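Local atomic coordinates of adenosine deaminase (PDB entry 4GXW), a protein that probably catalyses the zinc-dependent hydrolytic deamination of a purine such as adenine, as a member of the adenosine and AMP deaminase family. Residues Pro195-Arg207 / Arg225-Asp237. Sequence-based numbering, arbitrary orientation.
Sequences PPELFWKAYRDAR and RNVETAVDLLHVD
In the outer layer of a TIM barrel, helix 200-208 and its 3-10 lead-in meet helix 224-232 and the residues that follow it, and the contact centres on Leu234 against one face of the Tyr203 ring. Leu234 CD1 sits 3.7 Å from the centroid of the Tyr203 ring and only 6° off its normal, a CH-pi contact squarely over that face. With CG anti to its carbonyl carbon (chi1 -57°), Leu234 splits its methyls between the Tyr203 ring and the backbone at Trp200: CD1 takes the ring and also meets Pro196 CB at 3.9 Å, while CD2 rests against Trp200 CA. Leucine's two methyls let one side chain fill two neighbouring sites; tyrosine offers CD1 a flat face, and the hydroxyl at its far end hydrogen-bonds to Thr214 O on strand 212-217. Val236 CG1 approaches the same ring obliquely, at CE2. The zinc lies about 12 Å from the Tyr203 side chain.

Toward the start of helix 200-208, the side chains of Pro196 and Asn226 cross at about a right angle, with Pro196 CD 3.5 Å from Asn226 CG; proline is apt in this 3-10 turn, offering a rigid apolar surface. The amide nitrogen of Asn226 is held by Glu191. Beside it, one water ties three polar groups together, donating to Glu197 OE1 (2.7 Å) and Asn226 OD1 and accepting from Thr229 OG1, while Thr229 CG2 lies against Pro196 CG at 3.8 Å.

At the other end the Arg207 guanidinium lies over His235 CB, with NH1 3.6 Å from it; positive phi lets His235 end the helical path. A water bridges His235 O and Asp237 OD2, with a weak bond from Arg207 NE. Such packing, with Tyr203 and Val236 reaching inward to the parallel strands, is typical of the layer surrounding a beta/alpha barrel.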
# COMPACT_ATOMS: atom_id res chain seq x y z
N PRO A 195 9.11 17.55 -5.54
CA PRO A 195 9.83 16.44 -6.18
C PRO A 195 10.75 15.70 -5.21
O PRO A 195 11.17 16.25 -4.19
CB PRO A 195 10.63 17.15 -7.28
CG PRO A 195 10.87 18.50 -6.73
CD PRO A 195 9.59 18.86 -6.01
N PRO A 196 11.07 14.44 -5.53
CA PRO A 196 11.80 13.60 -4.57
C PRO A 196 13.19 14.12 -4.18
O PRO A 196 13.59 13.92 -3.03
CB PRO A 196 11.88 12.24 -5.28
CG PRO A 196 11.70 12.57 -6.75
CD PRO A 196 10.72 13.71 -6.76
N GLU A 197 13.89 14.78 -5.10
CA GLU A 197 15.22 15.29 -4.79
C GLU A 197 15.23 16.36 -3.69
O GLU A 197 16.25 16.61 -3.07
CB GLU A 197 15.94 15.78 -6.05
CG GLU A 197 15.32 17.00 -6.74
CD GLU A 197 14.29 16.66 -7.81
OE1 GLU A 197 13.67 15.56 -7.75
OE2 GLU A 197 14.09 17.51 -8.71
N LEU A 198 14.07 16.98 -3.45
CA LEU A 198 13.96 17.94 -2.37
C LEU A 198 14.32 17.31 -1.01
O LEU A 198 14.79 18.00 -0.10
CB LEU A 198 12.53 18.51 -2.33
CG LEU A 198 12.16 19.59 -1.32
CD1 LEU A 198 13.08 20.80 -1.49
CD2 LEU A 198 10.69 19.99 -1.50
N PHE A 199 14.11 16.00 -0.92
CA PHE A 199 14.24 15.23 0.32
C PHE A 199 15.51 14.37 0.35
O PHE A 199 15.58 13.36 1.06
CB PHE A 199 12.97 14.40 0.52
CG PHE A 199 11.74 15.26 0.58
CD1 PHE A 199 11.37 15.86 1.77
CD2 PHE A 199 11.03 15.56 -0.57
CE1 PHE A 199 10.27 16.70 1.83
CE2 PHE A 199 9.92 16.41 -0.52
CZ PHE A 199 9.55 16.97 0.69
N TRP A 200 16.52 14.79 -0.40
CA TRP A 200 17.77 14.03 -0.49
C TRP A 200 18.39 13.79 0.88
O TRP A 200 18.95 12.72 1.13
CB TRP A 200 18.78 14.74 -1.41
CG TRP A 200 19.30 16.04 -0.88
CD1 TRP A 200 18.81 17.29 -1.12
CD2 TRP A 200 20.43 16.22 -0.02
NE1 TRP A 200 19.55 18.23 -0.46
CE2 TRP A 200 20.55 17.60 0.23
CE3 TRP A 200 21.35 15.35 0.58
CZ2 TRP A 200 21.56 18.14 1.05
CZ3 TRP A 200 22.34 15.87 1.38
CH2 TRP A 200 22.44 17.25 1.61
N LYS A 201 18.31 14.77 1.77
CA LYS A 201 19.00 14.64 3.05
C LYS A 201 18.44 13.53 3.93
O LYS A 201 19.19 12.74 4.53
CB LYS A 201 18.99 15.98 3.79
CG LYS A 201 19.95 16.05 4.96
CD LYS A 201 20.03 17.48 5.50
CE LYS A 201 20.83 17.53 6.77
NZ LYS A 201 20.77 18.91 7.30
N ALA A 202 17.11 13.44 3.99
CA ALA A 202 16.47 12.42 4.80
C ALA A 202 16.80 11.03 4.28
O ALA A 202 17.01 10.10 5.06
CB ALA A 202 14.97 12.64 4.84
N TYR A 203 16.83 10.88 2.95
CA TYR A 203 17.16 9.59 2.35
C TYR A 203 18.61 9.21 2.62
O TYR A 203 18.89 8.06 2.99
CB TYR A 203 16.79 9.54 0.85
CG TYR A 203 15.32 9.24 0.67
CD1 TYR A 203 14.36 10.24 0.83
CD2 TYR A 203 14.88 7.96 0.40
CE1 TYR A 203 13.00 9.95 0.71
CE2 TYR A 203 13.53 7.67 0.29
CZ TYR A 203 12.61 8.67 0.44
OH TYR A 203 11.27 8.36 0.34
N ARG A 204 19.53 10.17 2.48
CA ARG A 204 20.93 9.93 2.84
C ARG A 204 21.05 9.47 4.29
O ARG A 204 21.73 8.49 4.59
CB ARG A 204 21.75 11.21 2.67
CG ARG A 204 23.20 11.07 3.15
CD ARG A 204 23.82 12.43 3.41
NE ARG A 204 23.24 13.06 4.60
CZ ARG A 204 23.62 14.24 5.08
NH1 ARG A 204 24.56 14.94 4.46
NH2 ARG A 204 23.04 14.73 6.17
N ASP A 205 20.37 10.18 5.18
CA ASP A 205 20.45 9.87 6.60
C ASP A 205 19.85 8.49 6.90
O ASP A 205 20.40 7.75 7.71
CB ASP A 205 19.74 10.93 7.44
CG ASP A 205 20.48 12.25 7.49
OD1 ASP A 205 21.59 12.37 6.94
OD2 ASP A 205 19.94 13.18 8.13
N ALA A 206 18.73 8.15 6.26
CA ALA A 206 18.09 6.86 6.53
C ALA A 206 18.99 5.71 6.13
O ALA A 206 19.17 4.76 6.89
CB ALA A 206 16.75 6.77 5.80
N ARG A 207 19.59 5.83 4.94
CA ARG A 207 20.47 4.79 4.44
C ARG A 207 21.72 4.70 5.30
O ARG A 207 22.19 3.60 5.61
CB ARG A 207 20.79 5.00 2.96
CG ARG A 207 19.55 4.85 2.08
CD ARG A 207 19.89 4.77 0.60
NE ARG A 207 20.29 3.42 0.21
CZ ARG A 207 21.43 3.11 -0.40
NH1 ARG A 207 22.32 4.04 -0.70
NH2 ARG A 207 21.68 1.84 -0.72
N ARG A 225 10.77 11.26 -14.68
CA ARG A 225 12.00 11.75 -14.03
C ARG A 225 11.97 11.52 -12.52
O ARG A 225 13.00 11.24 -11.91
CB ARG A 225 12.21 13.24 -14.31
CG ARG A 225 13.21 13.55 -15.41
CD ARG A 225 13.05 14.98 -15.95
NE ARG A 225 13.42 16.03 -15.00
CZ ARG A 225 12.58 16.66 -14.17
NH1 ARG A 225 13.04 17.60 -13.36
NH2 ARG A 225 11.29 16.33 -14.15
N ASN A 226 10.80 11.66 -11.92
CA ASN A 226 10.70 11.43 -10.47
C ASN A 226 11.02 9.99 -10.10
O ASN A 226 11.58 9.72 -9.03
CB ASN A 226 9.32 11.80 -9.92
CG ASN A 226 9.12 13.31 -9.81
OD1 ASN A 226 10.01 14.10 -10.16
ND2 ASN A 226 7.95 13.71 -9.32
N VAL A 227 10.62 9.05 -10.96
CA VAL A 227 10.98 7.65 -10.73
C VAL A 227 12.49 7.46 -10.84
O VAL A 227 13.11 6.80 -9.99
CB VAL A 227 10.23 6.72 -11.72
CG1 VAL A 227 10.55 5.25 -11.43
CG2 VAL A 227 8.73 6.97 -11.63
N GLU A 228 13.07 8.02 -11.89
CA GLU A 228 14.52 7.98 -12.06
C GLU A 228 15.26 8.57 -10.85
O GLU A 228 16.24 8.00 -10.36
CB GLU A 228 14.94 8.71 -13.34
CG GLU A 228 16.43 8.65 -13.61
CD GLU A 228 16.85 9.50 -14.79
OE1 GLU A 228 16.18 10.53 -15.05
OE2 GLU A 228 17.85 9.13 -15.44
N THR A 229 14.79 9.72 -10.37
CA THR A 229 15.40 10.35 -9.20
C THR A 229 15.29 9.46 -7.96
O THR A 229 16.27 9.29 -7.22
CB THR A 229 14.78 11.72 -8.95
OG1 THR A 229 15.05 12.56 -10.08
CG2 THR A 229 15.38 12.36 -7.70
N ALA A 230 14.12 8.86 -7.72
CA ALA A 230 13.97 7.97 -6.57
C ALA A 230 14.95 6.81 -6.63
O ALA A 230 15.62 6.49 -5.63
CB ALA A 230 12.55 7.46 -6.48
N VAL A 231 15.04 6.18 -7.79
CA VAL A 231 15.88 5.00 -7.93
C VAL A 231 17.37 5.32 -7.96
O VAL A 231 18.17 4.64 -7.32
CB VAL A 231 15.47 4.18 -9.17
CG1 VAL A 231 16.41 3.01 -9.39
CG2 VAL A 231 14.02 3.70 -9.02
N ASP A 232 17.75 6.36 -8.71
CA ASP A 232 19.16 6.61 -8.97
C ASP A 232 19.81 7.75 -8.18
O ASP A 232 21.03 7.86 -8.17
CB ASP A 232 19.40 6.81 -10.47
CG ASP A 232 19.20 5.53 -11.26
OD1 ASP A 232 19.50 4.45 -10.71
OD2 ASP A 232 18.74 5.61 -12.42
N LEU A 233 19.01 8.59 -7.53
CA LEU A 233 19.55 9.58 -6.60
C LEU A 233 19.29 9.13 -5.16
O LEU A 233 20.22 9.03 -4.36
CB LEU A 233 18.95 10.97 -6.83
CG LEU A 233 19.53 12.01 -5.85
CD1 LEU A 233 21.00 12.30 -6.13
CD2 LEU A 233 18.69 13.28 -5.83
N LEU A 234 18.03 8.87 -4.83
CA LEU A 234 17.69 8.48 -3.47
C LEU A 234 18.12 7.04 -3.17
O LEU A 234 18.26 6.67 -2.00
CB LEU A 234 16.19 8.65 -3.20
CG LEU A 234 15.62 10.05 -3.43
CD1 LEU A 234 14.18 10.06 -2.98
CD2 LEU A 234 16.43 11.12 -2.70
N HIS A 235 18.31 6.25 -4.22
CA HIS A 235 18.72 4.84 -4.10
C HIS A 235 17.69 3.98 -3.37
O HIS A 235 18.05 3.14 -2.57
CB HIS A 235 20.11 4.71 -3.44
CG HIS A 235 21.19 5.47 -4.15
ND1 HIS A 235 21.56 5.20 -5.45
CD2 HIS A 235 21.97 6.49 -3.74
CE1 HIS A 235 22.53 6.02 -5.81
NE2 HIS A 235 22.80 6.82 -4.79
N VAL A 236 16.42 4.18 -3.68
CA VAL A 236 15.37 3.41 -3.00
C VAL A 236 15.48 1.92 -3.31
O VAL A 236 15.97 1.51 -4.37
CB VAL A 236 13.94 3.91 -3.34
CG1 VAL A 236 13.76 5.34 -2.88
CG2 VAL A 236 13.64 3.78 -4.83
N ASP A 237 15.03 1.12 -2.35
CA ASP A 237 15.02 -0.32 -2.50
C ASP A 237 13.84 -0.82 -3.33
O ASP A 237 13.93 -1.87 -3.96
CB ASP A 237 15.03 -0.99 -1.13
CG ASP A 237 16.27 -0.65 -0.36
OD1 ASP A 237 17.35 -1.18 -0.73
OD2 ASP A 237 16.22 0.19 0.57
O HOH W 1 12.87 14.28 -10.02
O HOH W 2 12.12 17.96 -10.53
O HOH W 3 17.62 2.57 0.13
O HOH W 4 19.56 -0.51 0.74